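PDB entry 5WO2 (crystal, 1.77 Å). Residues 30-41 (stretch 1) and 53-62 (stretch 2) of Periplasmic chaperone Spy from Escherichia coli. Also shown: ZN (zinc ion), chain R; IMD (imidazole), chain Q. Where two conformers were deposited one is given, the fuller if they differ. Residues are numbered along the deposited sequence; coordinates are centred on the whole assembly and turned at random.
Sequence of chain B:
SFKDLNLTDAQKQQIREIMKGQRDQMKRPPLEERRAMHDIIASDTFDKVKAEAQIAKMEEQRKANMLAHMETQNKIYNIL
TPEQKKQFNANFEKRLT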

# COMPACT_ATOMS: atom_id res chain seq x y z
N PRO B 30 -3.99 -2.15 12.23
CA PRO B 30 -3.55 -3.54 12.36
C PRO B 30 -4.57 -4.50 11.75
O PRO B 30 -4.25 -5.18 10.76
CB PRO B 30 -3.44 -3.74 13.88
CG PRO B 30 -3.90 -2.40 14.52
CD PRO B 30 -4.67 -1.69 13.45
N LEU B 31 -5.77 -4.56 12.32
CA LEU B 31 -6.85 -5.39 11.79
C LEU B 31 -8.13 -4.58 11.69
O LEU B 31 -9.00 -4.87 10.86
CB LEU B 31 -7.09 -6.61 12.67
CG LEU B 31 -6.25 -7.84 12.35
CD1 LEU B 31 -6.55 -8.96 13.33
CD2 LEU B 31 -6.51 -8.30 10.91
N GLU B 32 -8.23 -3.58 12.55
CA GLU B 32 -9.41 -2.72 12.57
C GLU B 32 -9.73 -2.16 11.18
O GLU B 32 -10.87 -2.24 10.74
CB GLU B 32 -9.18 -1.58 13.58
N GLU B 33 -8.73 -1.60 10.50
CA GLU B 33 -8.93 -0.95 9.20
C GLU B 33 -9.47 -1.95 8.19
O GLU B 33 -10.37 -1.62 7.40
CB GLU B 33 -7.64 -0.34 8.68
CG GLU B 33 -7.01 0.67 9.61
CD GLU B 33 -5.51 0.65 9.53
OE1 GLU B 33 -4.98 0.30 8.45
OE2 GLU B 33 -4.84 0.97 10.55
N ARG B 34 -8.88 -3.14 8.20
CA ARG B 34 -9.29 -4.22 7.31
C ARG B 34 -10.73 -4.63 7.54
O ARG B 34 -11.48 -4.78 6.58
CB ARG B 34 -8.37 -5.43 7.48
CG ARG B 34 -8.69 -6.62 6.58
CD ARG B 34 -7.91 -6.58 5.28
NE ARG B 34 -8.06 -7.82 4.51
CZ ARG B 34 -7.70 -7.96 3.24
NH1 ARG B 34 -7.14 -6.95 2.60
NH2 ARG B 34 -7.88 -9.12 2.62
N ARG B 35 -11.12 -4.85 8.79
CA ARG B 35 -12.48 -5.30 9.07
C ARG B 35 -13.49 -4.22 8.70
O ARG B 35 -14.55 -4.50 8.20
CB ARG B 35 -12.63 -5.70 10.53
CG ARG B 35 -11.67 -6.79 10.93
CD ARG B 35 -12.13 -7.62 12.11
NE ARG B 35 -11.36 -8.86 12.17
CZ ARG B 35 -10.47 -9.17 13.10
NH1 ARG B 35 -10.23 -8.35 14.14
NH2 ARG B 35 -9.82 -10.32 13.01
N ALA B 36 -13.14 -2.96 8.95
CA ALA B 36 -14.00 -1.87 8.53
C ALA B 36 -14.15 -1.84 7.00
O ALA B 36 -15.25 -1.64 6.48
CB ALA B 36 -13.45 -0.52 9.04
N MET B 37 -13.04 -2.03 6.28
CA MET B 37 -13.11 -2.13 4.83
C MET B 37 -14.00 -3.28 4.41
O MET B 37 -14.85 -3.17 3.51
CB MET B 37 -11.71 -2.34 4.24
CG MET B 37 -11.72 -2.35 2.72
SD MET B 37 -10.11 -2.42 1.97
CE MET B 37 -10.56 -2.11 0.26
N HIS B 38 -13.79 -4.42 5.05
CA HIS B 38 -14.61 -5.57 4.74
C HIS B 38 -16.08 -5.25 4.91
O HIS B 38 -16.91 -5.57 4.03
CB HIS B 38 -14.24 -6.74 5.64
CG HIS B 38 -14.80 -8.05 5.20
ND1 HIS B 38 -14.66 -9.19 5.95
CD2 HIS B 38 -15.54 -8.40 4.11
CE1 HIS B 38 -15.22 -10.20 5.32
NE2 HIS B 38 -15.77 -9.76 4.20
N ASP B 39 -16.43 -4.58 6.02
CA ASP B 39 -17.83 -4.33 6.30
C ASP B 39 -18.44 -3.29 5.34
O ASP B 39 -19.65 -3.26 5.17
CB ASP B 39 -18.01 -3.90 7.79
CG ASP B 39 -17.73 -5.08 8.75
OD1 ASP B 39 -17.68 -6.20 8.23
OD2 ASP B 39 -17.51 -4.92 9.99
N ILE B 40 -17.61 -2.48 4.71
CA ILE B 40 -18.09 -1.52 3.71
C ILE B 40 -18.35 -2.22 2.38
O ILE B 40 -19.32 -1.94 1.69
CB ILE B 40 -17.06 -0.39 3.52
CG1 ILE B 40 -17.17 0.57 4.72
CG2 ILE B 40 -17.28 0.37 2.22
CD1 ILE B 40 -15.96 1.32 4.96
N ILE B 41 -17.48 -3.17 2.06
CA ILE B 41 -17.62 -3.94 0.84
C ILE B 41 -18.80 -4.91 0.93
O ILE B 41 -19.60 -4.97 0.03
CB ILE B 41 -16.33 -4.69 0.52
CG1 ILE B 41 -15.25 -3.67 0.19
CG2 ILE B 41 -16.58 -5.75 -0.58
CD1 ILE B 41 -13.87 -4.27 -0.00
ZN ZN R . -13.51 -9.59 7.57
N1 IMD Q . -15.62 -7.71 9.75
C2 IMD Q . -14.77 -8.33 8.93
N3 IMD Q . -14.47 -9.53 9.45
C4 IMD Q . -15.09 -9.64 10.64
C5 IMD Q . -15.80 -8.48 10.83
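Stretch 2 (53-62) AQIAKMEEQR

The shortest polar contact between the two stretches joins Gln61 of stretch 2 to Glu33 of stretch 1: Gln61 NE2 donates to Glu33 OE2 at 2.8 Å, with an N-H...acceptor angle of 169°. A short distance combined with a nearly straight angle identifies a well-formed hydrogen bond, here between a neutral amide donor and a carboxylate acceptor. The same carboxylate oxygen also receives a hydrogen bond from water 1, at 2.9 Å from the water oxygen to Glu33 OE2. That water donates in turn to the main chain of stretch 2, its oxygen lying 2.6 Å from Lys57 O, so Glu33 reaches the second helix both directly and through a solvent bridge.

The second direct hydrogen bond uses the backbone of Glu33. Gln54 NE2 donates to Glu33 O at 3.0 Å with an angle of 147°, more bent than the first but still directed at the carbonyl. Glu33 O already accepts the helical bond from Met37 N, 2.9 Å from Met37 N to Glu33 O, so the glutamine amide shares an acceptor that the helix itself uses. Gln54 attains this position with chi1 at -166° (t) and chi2 at -85° (m).

These bonds tie together two helices. Stretch 1 is helical from Glu32 to Ile41, with Leu31 at the N-cap position; its helical residues have phi between -52° and -79° and psi between -20° and -49°, and the backbone bonds run from Arg35 N to Leu31 O (3.0 Å) onward in i to i-4 steps. Stretch 2 is helical throughout and forms part of a longer helix. The angle between the N-to-C directions is 161°, signed crossing angle -161°, so the helices run roughly antiparallel, and their axes approach to 10.0 Å. The register follows that direction: Pro30 CA lies 8.2 Å from Gln61 CA, Glu33 CA 6.3 Å from Met58 CA, and Ala36 CA 6.7 Å from Gln54 CA.

Packing centres on Gln54, whose side chain enters a hole formed by Glu33, Ala36, Met37 and Ile40. Three apolar side chains line this pocket: Ala36 CB is 3.9 Å from Gln54 CG, Met37 CB is 3.7 Å from Gln54 NE2, and Ile40 CD1 is 3.6 Å from Gln54 CB. The CA-to-CB bonds of Ala36 and Ile40 point toward stretch 2, whereas that of Met37 points sideways and the end of its side chain leads away. Glu33 contributes aliphatic contact as well, its CB lying 3.9 Å from Met58 CG.

At the start of stretch 1 the contact thins: Pro30 CD stands 3.9 Å from Gln61 NE2, and the proline is poorly ordered. The contact buries 376 Å², counting both sides, and Glu33 and Gln54 have the largest covered areas, 100 and 86 Å². On stretch 1, His38 does not touch stretch 2; its ND1 instead binds ZN at 2.0 Å.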

# COMPACT_ATOMS: atom_id res chain seq x y z
N ALA B 53 -14.65 7.80 5.91
CA ALA B 53 -14.08 7.74 7.24
C ALA B 53 -13.03 6.63 7.37
O ALA B 53 -11.98 6.82 8.00
CB ALA B 53 -15.20 7.56 8.30
N GLN B 54 -13.29 5.51 6.73
CA GLN B 54 -12.37 4.36 6.70
C GLN B 54 -11.09 4.76 6.01
O GLN B 54 -9.99 4.47 6.51
CB GLN B 54 -12.99 3.15 5.98
CG GLN B 54 -12.22 1.86 6.20
CD GLN B 54 -11.06 1.65 5.24
OE1 GLN B 54 -10.98 2.29 4.18
NE2 GLN B 54 -10.13 0.73 5.60
N ILE B 55 -11.21 5.48 4.90
CA ILE B 55 -10.03 5.92 4.17
C ILE B 55 -9.18 6.88 5.02
O ILE B 55 -7.95 6.74 5.14
CB ILE B 55 -10.43 6.58 2.82
CG1 ILE B 55 -11.01 5.53 1.87
CG2 ILE B 55 -9.23 7.35 2.18
CD1 ILE B 55 -11.69 6.15 0.70
N ALA B 56 -9.83 7.84 5.67
CA ALA B 56 -9.13 8.77 6.55
C ALA B 56 -8.42 8.04 7.69
O ALA B 56 -7.30 8.40 8.08
CB ALA B 56 -10.10 9.76 7.08
N LYS B 57 -9.06 7.02 8.25
CA LYS B 57 -8.42 6.29 9.33
C LYS B 57 -7.19 5.52 8.79
O LYS B 57 -6.13 5.47 9.45
CB LYS B 57 -9.42 5.36 9.99
CG LYS B 57 -8.84 4.52 11.12
CD LYS B 57 -9.73 4.54 12.39
CE LYS B 57 -8.92 4.28 13.70
NZ LYS B 57 -7.85 5.30 13.95
N MET B 58 -7.32 4.97 7.59
CA MET B 58 -6.19 4.26 7.00
C MET B 58 -5.01 5.20 6.73
O MET B 58 -3.87 4.76 6.78
CB MET B 58 -6.63 3.57 5.73
CG MET B 58 -7.60 2.45 6.01
SD MET B 58 -8.16 1.72 4.47
CE MET B 58 -6.65 0.91 3.95
N GLU B 59 -5.27 6.50 6.49
CA GLU B 59 -4.18 7.47 6.30
C GLU B 59 -3.27 7.56 7.55
O GLU B 59 -2.04 7.78 7.43
CB GLU B 59 -4.72 8.87 5.96
CG GLU B 59 -5.32 9.03 4.58
CD GLU B 59 -4.28 8.98 3.44
OE1 GLU B 59 -3.15 9.53 3.61
OE2 GLU B 59 -4.60 8.43 2.37
N GLU B 60 -3.81 7.33 8.74
CA GLU B 60 -3.02 7.27 9.98
C GLU B 60 -1.97 6.17 9.92
O GLU B 60 -0.81 6.34 10.25
CB GLU B 60 -3.92 7.00 11.19
CG GLU B 60 -4.99 8.03 11.41
CD GLU B 60 -5.66 7.88 12.77
OE1 GLU B 60 -6.76 8.42 12.92
OE2 GLU B 60 -5.09 7.25 13.69
N GLN B 61 -2.43 5.00 9.52
CA GLN B 61 -1.53 3.87 9.52
C GLN B 61 -0.53 4.01 8.41
O GLN B 61 0.64 3.67 8.57
CB GLN B 61 -2.29 2.55 9.39
CG GLN B 61 -1.50 1.39 9.92
CD GLN B 61 -1.38 1.43 11.44
OE1 GLN B 61 -0.30 1.67 12.00
NE2 GLN B 61 -2.51 1.21 12.11
N ARG B 62 -0.99 4.48 7.25
CA ARG B 62 -0.09 4.69 6.14
C ARG B 62 1.03 5.69 6.52
O ARG B 62 2.18 5.49 6.18
CB ARG B 62 -0.84 5.18 4.92
CG ARG B 62 0.03 5.53 3.71
CD ARG B 62 -0.81 5.93 2.49
NE ARG B 62 0.05 6.26 1.35
CZ ARG B 62 0.64 7.45 1.19
NH1 ARG B 62 0.46 8.40 2.08
NH2 ARG B 62 1.40 7.68 0.13
O HOH W 1 -5.07 3.80 11.14